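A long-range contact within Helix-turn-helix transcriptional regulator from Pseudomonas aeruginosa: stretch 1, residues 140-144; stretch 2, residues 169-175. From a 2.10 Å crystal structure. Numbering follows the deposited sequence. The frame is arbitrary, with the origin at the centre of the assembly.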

# COMPACT_ATOMS: atom_id res chain seq x y z
N THR A 140 0.32 8.88 18.63
CA THR A 140 -0.43 9.34 17.46
C THR A 140 0.56 9.62 16.34
O THR A 140 1.42 10.50 16.48
N LEU A 141 0.45 8.87 15.25
CA LEU A 141 1.26 9.13 14.06
C LEU A 141 0.63 10.25 13.25
O LEU A 141 -0.56 10.21 12.93
N CYS A 142 1.43 11.26 12.90
CA CYS A 142 0.88 12.45 12.25
C CYS A 142 1.69 12.79 11.01
O CYS A 142 2.92 12.74 11.02
N LEU A 143 0.97 13.15 9.96
CA LEU A 143 1.58 13.68 8.75
C LEU A 143 1.10 15.12 8.64
O LEU A 143 -0.08 15.36 8.39
N SER A 144 2.02 16.05 8.85
CA SER A 144 1.71 17.47 8.75
C SER A 144 2.05 17.93 7.34
O SER A 144 3.11 17.60 6.81
N LEU A 169 -2.13 3.61 4.58
CA LEU A 169 -0.71 3.59 4.24
C LEU A 169 0.15 4.00 5.43
O LEU A 169 1.17 3.38 5.72
N MET A 170 -0.22 5.12 6.07
CA MET A 170 0.56 5.61 7.21
C MET A 170 0.69 4.54 8.28
O MET A 170 1.79 4.28 8.78
N LYS A 171 -0.42 3.88 8.62
CA LYS A 171 -0.40 2.83 9.63
C LYS A 171 0.54 1.70 9.22
O LYS A 171 1.33 1.21 10.04
N LYS A 172 0.51 1.31 7.94
CA LYS A 172 1.38 0.23 7.49
C LYS A 172 2.84 0.66 7.48
O LYS A 172 3.73 -0.16 7.74
N ARG A 173 3.11 1.94 7.23
CA ARG A 173 4.50 2.39 7.22
C ARG A 173 5.19 2.16 8.57
O ARG A 173 6.42 2.00 8.59
N ILE A 174 4.45 2.08 9.67
CA ILE A 174 5.06 1.89 11.00
C ILE A 174 5.92 0.63 11.05
O ILE A 174 6.95 0.60 11.74
N HIS A 175 5.53 -0.41 10.34
CA HIS A 175 6.29 -1.63 10.28
C HIS A 175 7.67 -1.46 9.73
O HIS A 175 8.53 -2.24 10.01

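The closest approach in this contact is not between two side chains but between a methyl group and a backbone oxygen: CD2 of Leu141 lies 3.3 Å from O of Met170, and no hydrogen bond joins the two stretches anywhere. The side chains that meet across the contact are apolar, and 229 Å² is buried in total, both sides summed. The axes of strand 140-144 and the helix that includes Met170 come within 9.6 Å of each other and their N-to-C directions make an angle of 122°, so the two elements cross obliquely. The backbones stand well apart, the nearest pair of CA atoms being Leu141 CA and Met170 CA at 7.7 Å, and side chains fill the space between.

Side chains alternate along the strand. Leu141 and Leu143 point toward the helix, whereas the intervening Cys142, with chi1 in m, points away. Both leucines adopt the same rotamer, chi1 t and chi2 p. Leu141 has the largest area covered, 86 Å², and its CD2 is the meeting point of several contacts: besides the carbonyl of Met170, it packs 3.9 Å from CB of Met170 and 3.6 Å from CD1 of Ile174. One methyl thus touches residues four positions apart, about one helical turn in sequence.

Met170 is the main partner from the helix, with 83 Å² covered. Its chi angles, m, t and p, extend the chain from CB through CG and then turn it at the thioether, so that CE comes back against the strand. There CE of Met170 lies 3.8 Å from CB of Leu143 and also 3.8 Å from N of Leu143, meeting side chain and backbone together. Met170 therefore touches both inward-facing leucines: CE packs against CB of Leu143 and also lies 3.9 Å from CG of Leu141, while CB of Met170 reaches CD2 of Leu141. Ile174, with chi1 and chi2 both m, points toward the strand and adds 28 Å² through its contact with Leu141.

The polar side chains stay out of this apolar packing. Arg173 starts toward the strand, but its end leads away; NE is hydrogen-bonded to a residue flanking one of the stretches, and NH1 and NH2 to partners elsewhere in the structure. Lys172 points away, and its NZ is likewise satisfied elsewhere. Lys171 points sideways, with its side chain no nearer than 5.9 Å to any atom of the strand. Within the second stretch, N of Arg173 donates to O of Leu169 at 2.8 Å, a helical i to i-4 bond on the backbone that carries Met170.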

# COMPACT_ATOMS: atom_id res chain seq x y z
CB THR A 140 -1.24 10.60 17.75
OG1 THR A 140 -2.02 10.43 18.94
CG2 THR A 140 -2.20 10.91 16.58
CB LEU A 141 1.40 7.86 13.22
CG LEU A 141 2.03 7.98 11.83
CD1 LEU A 141 3.49 8.43 11.93
CD2 LEU A 141 1.97 6.65 11.09
CB CYS A 142 0.88 13.64 13.20
SG CYS A 142 -0.10 13.38 14.67
CB LEU A 143 1.20 12.87 7.51
CG LEU A 143 1.63 13.57 6.21
CD1 LEU A 143 3.17 13.73 6.14
CD2 LEU A 143 1.09 12.81 5.00
CB SER A 144 2.52 18.28 9.77
OG SER A 144 2.76 19.58 9.27
CB LEU A 169 -0.46 4.54 3.07
CG LEU A 169 0.03 4.13 1.70
CD1 LEU A 169 0.56 5.38 1.02
CD2 LEU A 169 1.09 3.06 1.80
CB MET A 170 -0.09 6.87 7.80
CG MET A 170 -0.04 8.07 6.85
SD MET A 170 -0.98 9.47 7.45
CE MET A 170 -0.16 9.66 9.07
CB LYS A 171 -1.82 2.32 9.86
CG LYS A 171 -1.96 1.24 10.95
CD LYS A 171 -1.34 1.68 12.27
CE LYS A 171 -1.91 0.89 13.45
NZ LYS A 171 -3.21 1.46 13.93
CB LYS A 172 0.93 -0.26 6.11
CG LYS A 172 -0.40 -1.01 6.14
CD LYS A 172 -0.31 -2.20 7.10
CE LYS A 172 -1.63 -2.95 7.19
NZ LYS A 172 -2.56 -2.39 8.20
CB ARG A 173 4.56 3.87 6.80
CG ARG A 173 5.88 4.58 7.04
CD ARG A 173 7.07 3.98 6.28
NE ARG A 173 8.29 4.73 6.53
CZ ARG A 173 9.41 4.64 5.82
NH1 ARG A 173 9.49 3.81 4.79
NH2 ARG A 173 10.47 5.38 6.13
CB ILE A 174 3.97 1.84 12.09
CG1 ILE A 174 3.38 3.22 12.31
CG2 ILE A 174 4.54 1.30 13.40
CD1 ILE A 174 4.42 4.29 12.40
CB HIS A 175 5.56 -2.67 9.48
CG HIS A 175 4.27 -3.06 10.10
ND1 HIS A 175 4.21 -3.87 11.21
CD2 HIS A 175 3.01 -2.70 9.82
CE1 HIS A 175 2.95 -4.01 11.56
NE2 HIS A 175 2.20 -3.30 10.75